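Local coordinates for putative cobalamin synthesis related protein (Corynebacterium diphtheriae, PDB 2NPN), which binds S-adenosylmethionine and is probably a methyltransferase of cobalamin biosynthesis, perhaps a deacetylating precorrin-6A synthase, at residues I156-G168 and K177-K189. Residues are numbered along the deposited sequence; the frame is centred on the assembly and turned at random. Where two conformers were deposited one is given.
Sequences INRIGEAIHITTG and KDRRNCVVMLDGK. With SAM (S-adenosylmethionine), chain C.
Strands 164-167 and 181-185 run parallel, pairing H164 with C182, I165 with V183, T166 with V184 and T167 with M185; the two short axes, 4.5 Å apart at their closest, are inclined by 30°. The backbone bonds zigzag: H164 N to N181 O, V183 N to H164 O, T166 N to V183 O, M185 N to T166 O, then a weak one from G168 N to M185 O. At the start of strand 181-185, N181 ties down loop 156-163 through its side chain. With CG anti to the backbone N (chi1 -174°), its amide puts both ND2 hydrogens to use, donating to I156 O at 2.9 Å and to A162 O at 3.0 Å, each acceptor close to the amide plane. R248 holds its OD1. The E161 carboxylate stacks on this amide, planes 5° apart, CD lying 3.4 Å from N181 CB. R158 forms a two-pronged salt bridge to that carboxylate, NE to OE1 and NH2 to OE2, and its backbone N also donates to OE1, which fixes the carboxylate across the type II turn R158-E161. A water joins E161 OE2 to NE of R180, whose guanidinium pairs with D251. Strand 164-167 is the edge of the mixed sheet in the tetrapyrrole methylase fold; 181-185 sits between it and antiparallel strand 243-249. On one face V183 CG2 meets I156 CD1 at 4.2 Å, I165 CG2 touches selenomethionine M185 SE, and helix 144-152 packs on I156, V183 and M185 through V145. On the other, D178 covers the H164 ring, its CB 4.0 Å from the centroid in a CH-pi contact and its carboxylate stacked nearly flat over one face. Just past the C-terminal end of strand 181-185, L186 contributes to the S-adenosylmethionine site: its N donates to O2' of the cofactor at 3.1 Å and weakly to O3', while M185 CE lies 3.3 Å from the ribose O4'.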
# COMPACT_ATOMS: atom_id res chain seq x y z
N ILE A 156 -5.40 -17.89 1.36
CA ILE A 156 -4.79 -17.15 2.48
C ILE A 156 -4.98 -17.87 3.80
O ILE A 156 -4.34 -17.53 4.81
CB ILE A 156 -5.33 -15.66 2.54
CG1 ILE A 156 -4.34 -14.77 3.28
CG2 ILE A 156 -6.71 -15.58 3.16
CD1 ILE A 156 -4.78 -13.27 3.41
N ASN A 157 -5.87 -18.85 3.82
CA ASN A 157 -6.14 -19.64 5.03
C ASN A 157 -6.36 -21.10 4.69
O ASN A 157 -6.84 -21.43 3.61
CB ASN A 157 -7.41 -19.11 5.73
CG ASN A 157 -8.64 -19.14 4.82
OD1 ASN A 157 -8.83 -18.22 4.03
ND2 ASN A 157 -9.47 -20.19 4.93
N ARG A 158 -6.05 -21.99 5.64
CA ARG A 158 -6.61 -23.36 5.60
C ARG A 158 -8.02 -23.33 6.17
O ARG A 158 -8.45 -22.31 6.76
CB ARG A 158 -5.70 -24.31 6.39
CG ARG A 158 -4.36 -24.43 5.72
CD ARG A 158 -3.40 -25.27 6.52
NE ARG A 158 -2.82 -24.51 7.63
CZ ARG A 158 -1.73 -24.88 8.31
NH1 ARG A 158 -1.18 -26.06 8.06
NH2 ARG A 158 -1.22 -24.10 9.28
N ILE A 159 -8.76 -24.42 6.01
CA ILE A 159 -10.15 -24.47 6.45
C ILE A 159 -10.33 -24.08 7.91
O ILE A 159 -9.67 -24.63 8.81
CB ILE A 159 -10.85 -25.83 6.16
CG1 ILE A 159 -10.88 -26.08 4.64
CG2 ILE A 159 -12.27 -25.79 6.71
CD1 ILE A 159 -11.20 -27.54 4.18
N GLY A 160 -11.17 -23.07 8.12
CA GLY A 160 -11.48 -22.52 9.43
C GLY A 160 -10.39 -21.75 10.14
O GLY A 160 -10.57 -21.39 11.31
N GLU A 161 -9.26 -21.53 9.47
CA GLU A 161 -8.03 -21.03 10.13
C GLU A 161 -8.00 -19.51 10.17
O GLU A 161 -8.34 -18.83 9.18
CB GLU A 161 -6.80 -21.47 9.32
CG GLU A 161 -5.48 -21.27 10.02
CD GLU A 161 -4.28 -21.88 9.28
OE1 GLU A 161 -4.27 -21.93 8.01
OE2 GLU A 161 -3.34 -22.31 10.01
N ALA A 162 -7.49 -18.94 11.27
CA ALA A 162 -7.28 -17.51 11.37
C ALA A 162 -6.17 -17.04 10.47
O ALA A 162 -5.29 -17.83 10.12
CB ALA A 162 -6.96 -17.11 12.86
N ILE A 163 -6.20 -15.75 10.12
CA ILE A 163 -5.22 -15.12 9.30
C ILE A 163 -4.64 -13.96 10.12
O ILE A 163 -5.38 -13.07 10.47
CB ILE A 163 -5.81 -14.54 8.03
CG1 ILE A 163 -6.48 -15.64 7.21
CG2 ILE A 163 -4.72 -13.85 7.24
CD1 ILE A 163 -7.76 -15.23 6.64
N HIS A 164 -3.36 -13.99 10.41
CA HIS A 164 -2.77 -12.93 11.20
C HIS A 164 -1.91 -12.08 10.27
O HIS A 164 -0.88 -12.56 9.81
CB HIS A 164 -1.94 -13.54 12.31
CG HIS A 164 -1.53 -12.56 13.34
ND1 HIS A 164 -2.40 -12.12 14.31
CD2 HIS A 164 -0.37 -11.91 13.54
CE1 HIS A 164 -1.78 -11.23 15.07
NE2 HIS A 164 -0.54 -11.08 14.61
N ILE A 165 -2.25 -10.83 10.08
CA ILE A 165 -1.49 -9.94 9.24
C ILE A 165 -0.72 -9.00 10.17
O ILE A 165 -1.30 -8.38 11.09
CB ILE A 165 -2.39 -9.12 8.32
CG1 ILE A 165 -3.34 -10.00 7.48
CG2 ILE A 165 -1.56 -8.16 7.43
CD1 ILE A 165 -4.35 -9.24 6.66
N THR A 166 0.58 -8.90 9.93
CA THR A 166 1.39 -8.13 10.83
C THR A 166 2.60 -7.56 10.12
O THR A 166 2.74 -7.64 8.90
CB THR A 166 1.72 -8.92 12.10
OG1 THR A 166 2.18 -8.02 13.12
CG2 THR A 166 2.77 -10.02 11.80
N THR A 167 3.47 -6.95 10.89
CA THR A 167 4.65 -6.26 10.33
C THR A 167 5.91 -7.04 10.69
O THR A 167 5.92 -7.87 11.61
CB THR A 167 4.78 -4.86 10.93
OG1 THR A 167 5.07 -4.99 12.34
CG2 THR A 167 3.48 -4.02 10.70
N GLY A 168 6.99 -6.76 9.96
CA GLY A 168 8.25 -7.41 10.24
C GLY A 168 8.68 -7.13 11.68
O GLY A 168 9.16 -8.03 12.37
N LYS A 177 1.11 -19.62 17.79
CA LYS A 177 -0.19 -19.97 17.27
C LYS A 177 -0.55 -19.06 16.11
O LYS A 177 -1.02 -19.52 15.10
CB LYS A 177 -1.26 -19.91 18.37
CG LYS A 177 -2.71 -19.95 17.87
CD LYS A 177 -3.01 -21.18 17.04
CE LYS A 177 -4.48 -21.61 17.13
NZ LYS A 177 -4.67 -22.89 16.41
N ASP A 178 -0.31 -17.77 16.26
CA ASP A 178 -0.60 -16.84 15.16
C ASP A 178 0.34 -17.02 13.96
O ASP A 178 -0.07 -16.84 12.80
CB ASP A 178 -0.55 -15.43 15.64
CG ASP A 178 -1.74 -15.05 16.49
OD1 ASP A 178 -2.74 -15.80 16.61
OD2 ASP A 178 -1.61 -13.98 17.07
N ARG A 179 1.60 -17.38 14.22
CA ARG A 179 2.57 -17.64 13.17
C ARG A 179 2.27 -18.90 12.36
O ARG A 179 2.96 -19.18 11.37
CB ARG A 179 3.97 -17.65 13.74
CG ARG A 179 4.43 -16.25 14.11
CD ARG A 179 5.91 -16.25 14.43
NE ARG A 179 6.09 -16.56 15.84
CZ ARG A 179 6.54 -17.70 16.35
NH1 ARG A 179 6.62 -17.82 17.66
NH2 ARG A 179 6.90 -18.72 15.58
N ARG A 180 1.23 -19.64 12.73
CA ARG A 180 0.83 -20.81 11.98
C ARG A 180 0.29 -20.43 10.59
O ARG A 180 0.30 -21.26 9.66
CB ARG A 180 -0.20 -21.63 12.71
CG ARG A 180 0.42 -22.38 13.91
CD ARG A 180 -0.59 -23.37 14.52
NE ARG A 180 -1.03 -24.40 13.57
CZ ARG A 180 -0.33 -25.49 13.26
NH1 ARG A 180 0.84 -25.75 13.82
NH2 ARG A 180 -0.81 -26.35 12.37
N ASN A 181 -0.21 -19.20 10.49
CA ASN A 181 -0.73 -18.69 9.20
C ASN A 181 -0.73 -17.18 9.29
O ASN A 181 -1.68 -16.56 9.81
CB ASN A 181 -2.11 -19.23 8.99
CG ASN A 181 -2.65 -18.87 7.65
OD1 ASN A 181 -2.02 -19.23 6.65
ND2 ASN A 181 -3.82 -18.24 7.58
N CYS A 182 0.37 -16.59 8.85
CA CYS A 182 0.48 -15.17 8.98
C CYS A 182 1.02 -14.56 7.71
O CYS A 182 1.64 -15.22 6.88
CB CYS A 182 1.34 -14.83 10.17
SG CYS A 182 3.04 -15.35 10.07
N VAL A 183 0.65 -13.31 7.52
CA VAL A 183 1.12 -12.48 6.40
C VAL A 183 1.97 -11.35 6.98
O VAL A 183 1.57 -10.71 7.97
CB VAL A 183 -0.06 -11.88 5.64
CG1 VAL A 183 0.46 -10.91 4.53
CG2 VAL A 183 -0.94 -12.99 5.07
N VAL A 184 3.14 -11.11 6.41
CA VAL A 184 4.08 -10.13 6.91
C VAL A 184 4.32 -9.03 5.86
O VAL A 184 4.63 -9.32 4.71
CB VAL A 184 5.39 -10.74 7.32
CG1 VAL A 184 6.32 -9.71 7.95
CG2 VAL A 184 5.19 -11.95 8.24
N MSE A 185 4.09 -7.81 6.30
CA MSE A 185 4.30 -6.61 5.51
C MSE A 185 5.31 -5.71 6.22
O MSE A 185 5.63 -5.89 7.39
CB MSE A 185 2.96 -5.86 5.30
CG MSE A 185 1.93 -6.76 4.68
SE MSE A 185 0.15 -5.96 4.45
CE MSE A 185 0.54 -4.94 2.88
N LEU A 186 5.79 -4.69 5.50
CA LEU A 186 6.64 -3.68 6.11
C LEU A 186 7.93 -4.31 6.74
O LEU A 186 8.48 -3.75 7.69
CB LEU A 186 5.88 -2.86 7.14
CG LEU A 186 4.77 -2.00 6.55
CD1 LEU A 186 3.92 -1.40 7.66
CD2 LEU A 186 5.39 -0.85 5.73
N ASP A 187 8.44 -5.39 6.18
CA ASP A 187 9.66 -6.00 6.73
C ASP A 187 10.85 -5.45 5.97
O ASP A 187 11.04 -5.77 4.80
CB ASP A 187 9.67 -7.55 6.57
CG ASP A 187 10.86 -8.21 7.26
OD1 ASP A 187 11.68 -7.53 7.93
OD2 ASP A 187 10.94 -9.45 7.14
N GLY A 188 11.62 -4.60 6.63
CA GLY A 188 12.85 -4.04 6.04
C GLY A 188 14.05 -4.96 6.15
O GLY A 188 15.12 -4.60 5.65
N LYS A 189 13.89 -6.06 6.87
CA LYS A 189 14.97 -6.97 7.15
C LYS A 189 14.49 -8.30 6.59
O LYS A 189 13.85 -8.34 5.51
CB LYS A 189 15.27 -7.03 8.66
CG LYS A 189 15.62 -5.69 9.30
CD LYS A 189 15.84 -5.89 10.81
CE LYS A 189 16.34 -4.64 11.53
NZ LYS A 189 16.40 -4.81 13.00
N SAM C . -2.19 -0.01 1.35
CA SAM C . -1.19 -0.98 0.82
C SAM C . -1.86 -2.27 0.37
O SAM C . -1.15 -3.19 -0.13
OXT SAM C . -3.10 -2.38 0.45
CB SAM C . -0.10 -1.26 1.86
CG SAM C . 0.80 -0.06 2.16
SD SAM C . 2.20 -0.37 3.30
CE SAM C . 2.77 1.35 3.38
C5' SAM C . 3.61 -0.96 2.30
C4' SAM C . 3.85 -2.47 2.38
O4' SAM C . 2.96 -3.12 1.53
C3' SAM C . 5.23 -2.94 1.90
O3' SAM C . 6.21 -2.82 2.90
C2' SAM C . 4.99 -4.37 1.49
O2' SAM C . 4.85 -5.18 2.64
C1' SAM C . 3.63 -4.18 0.85
N9 SAM C . 3.71 -3.90 -0.61
C8 SAM C . 3.14 -2.81 -1.24
N7 SAM C . 3.32 -2.89 -2.56
C5 SAM C . 3.97 -4.07 -2.80
C6 SAM C . 4.36 -4.72 -3.97
N6 SAM C . 4.14 -4.18 -5.19
N1 SAM C . 4.99 -5.95 -3.87
C2 SAM C . 5.17 -6.55 -2.64
N3 SAM C . 4.78 -5.92 -1.49
C4 SAM C . 4.17 -4.71 -1.55
O HOH W 1 -3.59 -23.34 12.29